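PATF (Prochloron didemni, PDB 4BG2) probably acts in patellamide (cyanobactin) biosynthesis as a prenyltransferase-like protein. Local coordinates at residues Arg65-Trp76 with Ser113-His124; Val168-Gly177 with Arg187-Pro195. One frame throughout, in Å; residues are numbered along the deposited sequence.

Interaction 1: residues Arg65-Trp76 with Ser113-His124; sequences RYEVCNNQGTTW and SRKIINNTIGVH
Glu67 and His124, on neighbouring antiparallel strands, meet with carboxylate and imidazole nearly perpendicular. In the Glu67 conformer described here, His124 NE2 donates to Glu67 OE2 over 3.0 Å, a bent bond, with the oxygen 36° out of the ring plane. At the other carboxylate oxygen, Thr120 OG1 donates to Glu67 OE1 at 3.2 Å, on the anti side and tilted from the carboxylate plane, while Thr120 OG1 accepts in turn from Tyr137 N. His124 ND1 is taken by Glu179, so both ring nitrogens are paired. Over one face of the His124 imidazole lies the Arg65 guanidinium, its plane turned 30° from the ring and NH1 3.5 Å from His124 ND1; Arg65 NE is bound by Ser53. Along the strands the backbones of Tyr66 and Val68 pair with those of Val123 and Ile121. Beyond Cys69 a water bridges the strands, accepting from Asn70 N and donating to Asn119 O. Past the turn, Ile117 O serves two donors, Thr75 N at 2.9 Å and Trp76 N at 3.1 Å. With CG trans to the backbone nitrogen (chi1 -177°), Trp76 lays its indole against Ile116, whose CG2 makes a CH-pi contact 3.7 Å from the centroid of the Trp76 five-membered ring. Ser113 O lies at the indole edge, and NE1 is satisfied by His110 O. Replacing Trp76 with an alanine would probably leave the His110 carbonyl without this donor and Ile116 without the ring it packs on. The polar groups of Arg65, Glu67 and His124 thus share one face of the sheet, while Tyr66, Val68 and Val123 turn the other toward helix 34-42. In this conformer the bonds orient the imidazole and carboxylate toward each other, consistent with a polar lining inside the barrel.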
loop_
_atom_site.group_PDB
_atom_site.type_symbol
_atom_site.label_atom_id
_atom_site.label_comp_id
_atom_site.label_asym_id
_atom_site.label_seq_id
_atom_site.Cartn_x
_atom_site.Cartn_y
_atom_site.Cartn_z
ATOM N N ARG A 65 -8.415 -4.939 4.323
ATOM C CA ARG A 65 -7.184 -4.557 3.652
ATOM C C ARG A 65 -6.237 -3.847 4.619
ATOM O O ARG A 65 -6.585 -2.781 5.176
ATOM C CB ARG A 65 -7.474 -3.632 2.475
ATOM C CG ARG A 65 -8.386 -4.219 1.423
ATOM C CD ARG A 65 -9.035 -3.138 0.577
ATOM N NE ARG A 65 -8.019 -2.255 0.014
ATOM C CZ ARG A 65 -7.363 -2.483 -1.110
ATOM N NH1 ARG A 65 -7.618 -3.555 -1.856
ATOM N NH2 ARG A 65 -6.434 -1.627 -1.494
ATOM N N TYR A 66 -5.056 -4.436 4.820
ATOM C CA TYR A 66 -4.049 -3.909 5.721
ATOM C C TYR A 66 -2.649 -4.048 5.168
ATOM O O TYR A 66 -2.294 -5.089 4.580
ATOM C CB TYR A 66 -4.054 -4.700 7.016
ATOM C CG TYR A 66 -5.407 -4.832 7.645
ATOM C CD1 TYR A 66 -5.913 -3.815 8.440
ATOM C CD2 TYR A 66 -6.172 -5.988 7.480
ATOM C CE1 TYR A 66 -7.154 -3.923 9.027
ATOM C CE2 TYR A 66 -7.411 -6.113 8.089
ATOM C CZ TYR A 66 -7.895 -5.065 8.858
ATOM O OH TYR A 66 -9.132 -5.137 9.472
ATOM N N GLU A 67 -1.841 -3.021 5.394
ATOM C CA GLU A 67 -0.393 -3.099 5.230
ATOM C C GLU A 67 0.225 -2.729 6.578
ATOM O O GLU A 67 -0.091 -1.689 7.138
ATOM C CB GLU A 67 0.147 -2.103 4.185
ATOM C CG GLU A 67 -0.290 -2.257 2.765
ATOM C CD GLU A 67 -0.124 -3.661 2.246
ATOM O OE1 GLU A 67 0.956 -4.412 2.494
ATOM O OE2 GLU A 67 -1.122 -3.934 1.583
ATOM N N VAL A 68 1.125 -3.583 7.072
ATOM C CA VAL A 68 1.823 -3.362 8.310
ATOM C C VAL A 68 3.329 -3.388 8.094
ATOM O O VAL A 68 3.879 -4.261 7.379
ATOM C CB VAL A 68 1.428 -4.438 9.322
ATOM C CG1 VAL A 68 2.157 -4.216 10.652
ATOM C CG2 VAL A 68 -0.077 -4.417 9.544
ATOM N N CYS A 69 4.023 -2.446 8.709
ATOM C CA CYS A 69 5.480 -2.534 8.736
ATOM C C CYS A 69 6.078 -1.802 9.915
ATOM O O CYS A 69 5.453 -0.920 10.510
ATOM C CB CYS A 69 6.089 -1.989 7.440
ATOM S SG CYS A 69 5.876 -0.200 7.195
ATOM N N ASN A 70 7.322 -2.167 10.211
ATOM C CA ASN A 70 8.100 -1.478 11.199
ATOM C C ASN A 70 8.370 -0.063 10.704
ATOM O O ASN A 70 8.683 0.149 9.539
ATOM C CB ASN A 70 9.401 -2.242 11.473
ATOM C CG ASN A 70 10.255 -1.557 12.498
ATOM O OD1 ASN A 70 10.830 -0.502 12.231
ATOM N ND2 ASN A 70 10.324 -2.129 13.694
ATOM N N ASN A 71 8.198 0.901 11.587
ATOM C CA ASN A 71 8.288 2.302 11.222
ATOM C C ASN A 71 9.473 2.963 11.906
ATOM O O ASN A 71 9.551 4.173 11.922
ATOM C CB ASN A 71 6.958 3.028 11.526
ATOM C CG ASN A 71 6.589 3.027 13.010
ATOM O OD1 ASN A 71 7.437 2.894 13.900
ATOM N ND2 ASN A 71 5.313 3.215 13.280
ATOM N N GLN A 72 10.387 2.155 12.458
ATOM C CA GLN A 72 11.605 2.644 13.109
ATOM C C GLN A 72 12.865 2.282 12.310
ATOM O O GLN A 72 13.514 1.271 12.588
ATOM C CB GLN A 72 11.768 2.001 14.486
ATOM C CG GLN A 72 10.721 2.328 15.520
ATOM C CD GLN A 72 10.888 1.438 16.730
ATOM O OE1 GLN A 72 10.927 0.211 16.605
ATOM N NE2 GLN A 72 11.009 2.043 17.902
ATOM N N GLY A 73 13.206 3.089 11.317
ATOM C CA GLY A 73 14.404 2.861 10.525
ATOM C C GLY A 73 14.408 1.625 9.635
ATOM O O GLY A 73 13.382 1.189 9.150
ATOM N N THR A 74 15.586 1.050 9.450
ATOM C CA THR A 74 15.795 0.029 8.454
ATOM C C THR A 74 15.691 -1.369 9.026
ATOM O O THR A 74 16.471 -1.727 9.889
ATOM C CB THR A 74 17.169 0.211 7.790
ATOM O OG1 THR A 74 17.125 1.395 6.993
ATOM C CG2 THR A 74 17.528 -0.980 6.886
ATOM N N THR A 75 14.751 -2.167 8.521
ATOM C CA THR A 75 14.670 -3.593 8.898
ATOM C C THR A 75 14.925 -4.565 7.739
ATOM O O THR A 75 14.858 -5.780 7.929
ATOM C CB THR A 75 13.336 -3.940 9.599
ATOM O OG1 THR A 75 12.248 -3.418 8.857
ATOM C CG2 THR A 75 13.284 -3.343 10.993
ATOM N N TRP A 76 15.207 -4.047 6.552
ATOM C CA TRP A 76 15.642 -4.890 5.446
ATOM C C TRP A 76 17.050 -5.404 5.710
ATOM O O TRP A 76 17.903 -4.626 6.111
ATOM C CB TRP A 76 15.657 -4.091 4.155
ATOM C CG TRP A 76 16.020 -4.877 2.931
ATOM C CD1 TRP A 76 17.258 -5.011 2.392
ATOM C CD2 TRP A 76 15.128 -5.586 2.072
ATOM N NE1 TRP A 76 17.206 -5.763 1.249
ATOM C CE2 TRP A 76 15.907 -6.136 1.026
ATOM C CE3 TRP A 76 13.747 -5.822 2.085
ATOM C CZ2 TRP A 76 15.359 -6.903 0.003
ATOM C CZ3 TRP A 76 13.190 -6.581 1.067
ATOM C CH2 TRP A 76 13.996 -7.112 0.029
ATOM N N SER A 113 21.115 -5.428 -0.662
ATOM C CA SER A 113 21.035 -3.986 -0.951
ATOM C C SER A 113 21.002 -3.198 0.348
ATOM O O SER A 113 20.374 -3.622 1.296
ATOM C CB SER A 113 19.798 -3.633 -1.757
ATOM O OG SER A 113 19.763 -2.235 -1.972
ATOM N N ARG A 114 21.698 -2.062 0.364
ATOM C CA ARG A 114 21.665 -1.104 1.477
ATOM C C ARG A 114 20.777 0.099 1.138
ATOM O O ARG A 114 20.810 1.111 1.828
ATOM C CB ARG A 114 23.074 -0.593 1.789
ATOM C CG ARG A 114 24.089 -1.683 2.102
ATOM C CD ARG A 114 25.481 -1.108 2.362
ATOM N NE ARG A 114 26.544 -2.113 2.283
ATOM C CZ ARG A 114 27.764 -1.975 2.815
ATOM N NH1 ARG A 114 28.115 -0.870 3.468
ATOM N NH2 ARG A 114 28.648 -2.958 2.687
ATOM N N LYS A 115 19.959 -0.027 0.097
ATOM C CA LYS A 115 19.087 1.064 -0.356
ATOM C C LYS A 115 17.607 0.825 -0.110
ATOM O O LYS A 115 16.764 1.584 -0.593
ATOM C CB LYS A 115 19.350 1.301 -1.830
ATOM C CG LYS A 115 20.808 1.671 -2.086
ATOM C CD LYS A 115 21.146 1.591 -3.556
ATOM C CE LYS A 115 22.546 2.073 -3.815
ATOM N NZ LYS A 115 22.658 2.358 -5.264
ATOM N N ILE A 116 17.305 -0.206 0.677
ATOM C CA ILE A 116 15.946 -0.606 0.989
ATOM C C ILE A 116 15.719 -0.412 2.490
ATOM O O ILE A 116 16.530 -0.850 3.315
ATOM C CB ILE A 116 15.681 -2.079 0.571
ATOM C CG1 ILE A 116 15.834 -2.220 -0.938
ATOM C CG2 ILE A 116 14.282 -2.520 0.967
ATOM C CD1 ILE A 116 15.799 -3.641 -1.462
ATOM N N ILE A 117 14.619 0.257 2.834
ATOM C CA ILE A 117 14.244 0.484 4.224
ATOM C C ILE A 117 13.650 -0.782 4.811
ATOM O O ILE A 117 14.087 -1.263 5.848
ATOM C CB ILE A 117 13.208 1.633 4.374
ATOM C CG1 ILE A 117 13.803 2.959 3.897
ATOM C CG2 ILE A 117 12.776 1.768 5.823
ATOM C CD1 ILE A 117 12.789 4.084 3.774
ATOM N N ASN A 118 12.651 -1.319 4.137
ATOM C CA ASN A 118 11.943 -2.497 4.617
ATOM C C ASN A 118 11.030 -3.007 3.544
ATOM O O ASN A 118 10.907 -2.408 2.470
ATOM C CB ASN A 118 11.132 -2.186 5.882
ATOM C CG ASN A 118 9.970 -1.213 5.644
ATOM O OD1 ASN A 118 9.298 -1.233 4.615
ATOM N ND2 ASN A 118 9.689 -0.409 6.640
ATOM N N ASN A 119 10.385 -4.113 3.851
ATOM C CA ASN A 119 9.158 -4.504 3.172
ATOM C C ASN A 119 8.020 -4.534 4.191
ATOM O O ASN A 119 8.264 -4.647 5.376
ATOM C CB ASN A 119 9.311 -5.836 2.471
ATOM C CG ASN A 119 9.529 -6.986 3.438
ATOM O OD1 ASN A 119 10.666 -7.285 3.831
ATOM N ND2 ASN A 119 8.444 -7.624 3.836
ATOM N N THR A 120 6.794 -4.387 3.712
ATOM C CA THR A 120 5.619 -4.512 4.539
ATOM C C THR A 120 5.131 -5.959 4.484
ATOM O O THR A 120 5.627 -6.774 3.704
ATOM C CB THR A 120 4.446 -3.657 3.992
ATOM O OG1 THR A 120 4.115 -4.115 2.698
ATOM C CG2 THR A 120 4.805 -2.201 3.881
ATOM N N ILE A 121 4.124 -6.274 5.282
ATOM C CA ILE A 121 3.300 -7.408 4.954
ATOM C C ILE A 121 1.857 -6.954 5.001
ATOM O O ILE A 121 1.467 -6.140 5.821
ATOM C CB ILE A 121 3.504 -8.634 5.882
ATOM C CG1 ILE A 121 3.383 -8.269 7.341
ATOM C CG2 ILE A 121 4.869 -9.277 5.631
ATOM C CD1 ILE A 121 3.173 -9.454 8.239
ATOM N N GLY A 122 1.060 -7.549 4.145
ATOM C CA GLY A 122 -0.301 -7.170 4.041
ATOM C C GLY A 122 -1.137 -8.210 3.383
ATOM O O GLY A 122 -0.622 -9.108 2.710
ATOM N N VAL A 123 -2.442 -8.084 3.616
ATOM C CA VAL A 123 -3.443 -8.902 2.989
ATOM C C VAL A 123 -4.588 -8.011 2.520
ATOM O O VAL A 123 -4.979 -7.068 3.221
ATOM C CB VAL A 123 -4.030 -9.983 3.932
ATOM C CG1 VAL A 123 -3.000 -11.039 4.223
ATOM C CG2 VAL A 123 -4.582 -9.397 5.226
ATOM N N HIS A 124 -5.140 -8.355 1.372
ATOM C CA HIS A 124 -6.373 -7.770 0.873
ATOM C C HIS A 124 -7.392 -8.880 0.653
ATOM O O HIS A 124 -7.256 -9.703 -0.265
ATOM C CB HIS A 124 -6.141 -7.013 -0.448
ATOM C CG HIS A 124 -5.148 -5.889 -0.345
ATOM N ND1 HIS A 124 -4.597 -5.289 -1.453
ATOM C CD2 HIS A 124 -4.612 -5.258 0.723
ATOM C CE1 HIS A 124 -3.784 -4.320 -1.078
ATOM N NE2 HIS A 124 -3.745 -4.305 0.243
HETATM O O HOH W 1 11.795 -0.916 9.215
HETATM O O HOH W 2 8.673 -4.198 8.437
#

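Interaction 2: residues Val168-Gly177 with Arg187-Pro195; sequences VLLRDTMVIG and RVDLGPCAP
Pro192 presents its ring to residues of helix 163-172: Leu169 CD2 comes obliquely against the CD and CG carbons, 3.7 Å from Pro192 CD, while Val168 CG1 meets Pro192 CB at 3.9 Å, the two side chains crossing at about a right angle. Leu169 also reaches Leu190 CB with the same methyl, so one leucine branch spans two residues of the partner strand. Thr173 turns its hydroxyl back toward the helix, OG1 sitting beside the backbone nitrogen (chi1 -71°), and Thr173 OG1 gives a short 2.6 Å hydrogen bond to a lone pair of Leu169 O; Leu190 CD2 lies 3.9 Å from Thr173 OG1, the two side chains crossing at a slant. Nearby, Met174, present as selenomethionine, brings SE to within 4.1 Å of Cys193 CB. Here the strands change register through a beta bulge. Met174 N and Val175 N both donate to Gly191 O from the same face of its carbonyl plane, and Gly191 N returns a weak bond to Val175 O. Further along, Ile176 CG2 approaches Val188 CG1, and Gly177 and Asp189 form an antiparallel hydrogen-bonded pair. The Asp189 carboxylate is gripped by Arg187 side-on: Arg187 NE donates to Asp189 OD1, and NH2 to OD2, the latter at 2.8 Å. Both oxygens lie in the guanidinium plane, yet the nitrogens approach from above the carboxylate plane. Glu179 and Arg238 extend this charged group. The hairpin is flanked in the sheet by strands 133-140 and 229-233; helix 147-157 packs on Ile176 and Leu190, and helix 206-215 on Val168.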
loop_
_atom_site.group_PDB
_atom_site.type_symbol
_atom_site.label_atom_id
_atom_site.label_comp_id
_atom_site.label_asym_id
_atom_site.label_seq_id
_atom_site.Cartn_x
_atom_site.Cartn_y
_atom_site.Cartn_z
ATOM N N VAL A 168 10.841 8.191 -15.652
ATOM C CA VAL A 168 10.131 8.432 -14.399
ATOM C C VAL A 168 10.208 7.194 -13.507
ATOM O O VAL A 168 10.490 7.294 -12.309
ATOM C CB VAL A 168 8.654 8.820 -14.624
ATOM C CG1 VAL A 168 7.923 8.900 -13.306
ATOM C CG2 VAL A 168 8.537 10.157 -15.384
ATOM N N LEU A 169 9.939 6.030 -14.082
ATOM C CA LEU A 169 9.959 4.777 -13.307
ATOM C C LEU A 169 11.377 4.425 -12.845
ATOM O O LEU A 169 11.577 4.004 -11.713
ATOM C CB LEU A 169 9.369 3.623 -14.132
ATOM C CG LEU A 169 7.933 3.835 -14.573
ATOM C CD1 LEU A 169 7.419 2.680 -15.403
ATOM C CD2 LEU A 169 7.021 4.075 -13.377
ATOM N N LEU A 170 12.361 4.592 -13.721
ATOM C CA LEU A 170 13.740 4.225 -13.373
ATOM C C LEU A 170 14.329 5.157 -12.303
ATOM O O LEU A 170 15.124 4.715 -11.474
ATOM C CB LEU A 170 14.640 4.231 -14.614
ATOM C CG LEU A 170 14.559 3.052 -15.591
ATOM C CD1 LEU A 170 15.491 3.285 -16.776
ATOM C CD2 LEU A 170 14.904 1.744 -14.892
ATOM N N ARG A 171 13.933 6.434 -12.313
ATOM C CA ARG A 171 14.540 7.444 -11.444
ATOM C C ARG A 171 13.750 7.756 -10.164
ATOM O O ARG A 171 14.361 7.973 -9.128
ATOM C CB ARG A 171 14.754 8.753 -12.207
ATOM C CG ARG A 171 15.710 8.686 -13.401
ATOM C CD ARG A 171 17.112 8.215 -13.044
ATOM N NE ARG A 171 17.657 8.890 -11.858
ATOM C CZ ARG A 171 18.804 8.561 -11.255
ATOM N NH1 ARG A 171 19.558 7.569 -11.716
ATOM N NH2 ARG A 171 19.203 9.228 -10.181
ATOM N N ASP A 172 12.415 7.776 -10.213
ATOM C CA ASP A 172 11.607 8.232 -9.062
ATOM C C ASP A 172 10.835 7.140 -8.298
ATOM O O ASP A 172 10.111 7.449 -7.342
ATOM C CB ASP A 172 10.644 9.329 -9.517
ATOM C CG ASP A 172 11.369 10.638 -9.887
ATOM O OD1 ASP A 172 12.596 10.778 -9.616
ATOM O OD2 ASP A 172 10.703 11.533 -10.445
ATOM N N THR A 173 10.994 5.875 -8.699
ATOM C CA THR A 173 10.325 4.759 -8.006
ATOM C C THR A 173 10.821 4.726 -6.579
ATOM O O THR A 173 12.008 4.583 -6.318
ATOM C CB THR A 173 10.540 3.410 -8.731
ATOM O OG1 THR A 173 9.795 3.422 -9.940
ATOM C CG2 THR A 173 10.060 2.219 -7.904
HETATM N N MSE A 174 9.893 4.892 -5.648
HETATM C CA MSE A 174 10.214 4.857 -4.225
HETATM C C MSE A 174 9.542 3.693 -3.517
HETATM O O MSE A 174 9.920 3.352 -2.421
HETATM C CB MSE A 174 9.745 6.164 -3.600
HETATM C CG MSE A 174 10.717 6.716 -2.572
HETATM SE SE MSE A 174 9.958 8.466 -1.990
HETATM C CE MSE A 174 8.567 7.704 -0.817
ATOM N N VAL A 175 8.531 3.108 -4.135
ATOM C CA VAL A 175 7.861 1.937 -3.597
ATOM C C VAL A 175 7.670 0.935 -4.740
ATOM O O VAL A 175 7.325 1.307 -5.859
ATOM C CB VAL A 175 6.451 2.263 -3.013
ATOM C CG1 VAL A 175 5.939 1.097 -2.195
ATOM C CG2 VAL A 175 6.444 3.514 -2.163
ATOM N N ILE A 176 7.841 -0.342 -4.432
ATOM C CA ILE A 176 7.506 -1.423 -5.350
ATOM C C ILE A 176 6.516 -2.365 -4.670
ATOM O O ILE A 176 6.754 -2.842 -3.565
ATOM C CB ILE A 176 8.760 -2.196 -5.782
ATOM C CG1 ILE A 176 9.741 -1.251 -6.476
ATOM C CG2 ILE A 176 8.376 -3.352 -6.697
ATOM C CD1 ILE A 176 11.158 -1.796 -6.545
ATOM N N GLY A 177 5.381 -2.595 -5.332
ATOM C CA GLY A 177 4.314 -3.460 -4.840
ATOM C C GLY A 177 4.318 -4.810 -5.539
ATOM O O GLY A 177 4.555 -4.894 -6.739
ATOM N N ARG A 187 1.021 -9.555 -9.552
ATOM C CA ARG A 187 1.254 -8.280 -10.180
ATOM C C ARG A 187 2.397 -7.561 -9.484
ATOM O O ARG A 187 2.630 -7.734 -8.294
ATOM C CB ARG A 187 -0.019 -7.406 -10.138
ATOM C CG ARG A 187 0.014 -6.179 -11.044
ATOM C CD ARG A 187 -1.235 -5.279 -10.888
ATOM N NE ARG A 187 -1.177 -4.599 -9.613
ATOM C CZ ARG A 187 -1.894 -4.919 -8.538
ATOM N NH1 ARG A 187 -2.820 -5.870 -8.573
ATOM N NH2 ARG A 187 -1.688 -4.258 -7.413
ATOM N N VAL A 188 3.091 -6.748 -10.266
ATOM C CA VAL A 188 4.150 -5.900 -9.795
ATOM C C VAL A 188 3.713 -4.449 -10.106
ATOM O O VAL A 188 3.385 -4.129 -11.239
ATOM C CB VAL A 188 5.493 -6.224 -10.501
ATOM C CG1 VAL A 188 6.612 -5.346 -9.995
ATOM C CG2 VAL A 188 5.871 -7.685 -10.309
ATOM N N ASP A 189 3.721 -3.606 -9.074
ATOM C CA ASP A 189 3.406 -2.199 -9.177
ATOM C C ASP A 189 4.698 -1.389 -8.993
ATOM O O ASP A 189 5.387 -1.556 -8.004
ATOM C CB ASP A 189 2.404 -1.807 -8.075
ATOM C CG ASP A 189 0.949 -2.055 -8.469
ATOM O OD1 ASP A 189 0.654 -2.257 -9.675
ATOM O OD2 ASP A 189 0.087 -2.058 -7.567
ATOM N N LEU A 190 5.015 -0.513 -9.947
ATOM C CA LEU A 190 6.109 0.455 -9.799
ATOM C C LEU A 190 5.577 1.805 -9.377
ATOM O O LEU A 190 4.663 2.341 -10.005
ATOM C CB LEU A 190 6.916 0.595 -11.085
ATOM C CG LEU A 190 8.030 -0.451 -11.145
ATOM C CD1 LEU A 190 7.500 -1.683 -11.852
ATOM C CD2 LEU A 190 9.298 0.074 -11.804
ATOM N N GLY A 191 6.144 2.333 -8.294
ATOM C CA GLY A 191 5.530 3.433 -7.557
ATOM C C GLY A 191 6.423 4.646 -7.460
ATOM O O GLY A 191 7.006 4.895 -6.416
ATOM N N PRO A 192 6.567 5.383 -8.563
ATOM C CA PRO A 192 7.216 6.667 -8.453
ATOM C C PRO A 192 6.426 7.622 -7.551
ATOM O O PRO A 192 5.189 7.612 -7.557
ATOM C CB PRO A 192 7.244 7.176 -9.899
ATOM C CG PRO A 192 6.117 6.496 -10.547
ATOM C CD PRO A 192 6.137 5.114 -9.936
ATOM N N CYS A 193 7.151 8.411 -6.771
ATOM C CA CYS A 193 6.562 9.376 -5.852
ATOM C C CYS A 193 7.209 10.750 -5.991
ATOM O O CYS A 193 8.359 10.851 -6.418
ATOM C CB CYS A 193 6.745 8.912 -4.423
ATOM S SG CYS A 193 5.856 7.401 -4.057
ATOM N N ALA A 194 6.457 11.790 -5.616
ATOM C CA ALA A 194 6.977 13.173 -5.554
ATOM C C ALA A 194 6.504 13.865 -4.279
ATOM O O ALA A 194 5.372 13.673 -3.878
ATOM C CB ALA A 194 6.520 13.959 -6.775
ATOM N N PRO A 195 7.354 14.708 -3.665
ATOM C CA PRO A 195 6.999 15.379 -2.393
ATOM C C PRO A 195 5.857 16.397 -2.514
ATOM O O PRO A 195 5.741 17.045 -3.561
ATOM C CB PRO A 195 8.299 16.092 -2.011
ATOM C CG PRO A 195 8.931 16.429 -3.325
ATOM C CD PRO A 195 8.609 15.255 -4.236
#

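Overall arrangement
Interactions 1 and 2 belong to one closed antiparallel barrel of ten strands with helices packed outside it, an arrangement consistent with the ABBA prenyltransferase fold. Their centres are 15 Å apart and their nearest atoms about 7 Å apart, so they do not touch. Strand 133-140 separates them in the sheet, pairing with 116-124 on one side and 173-181 on the other. Glu179 supplies a second connection: one carboxylate oxygen bonds His124 of interaction 1 and the other Arg187 of interaction 2. The polar groups of both contacts are thereby joined, probably along the barrel interior, where a substrate would be accommodated in relatives.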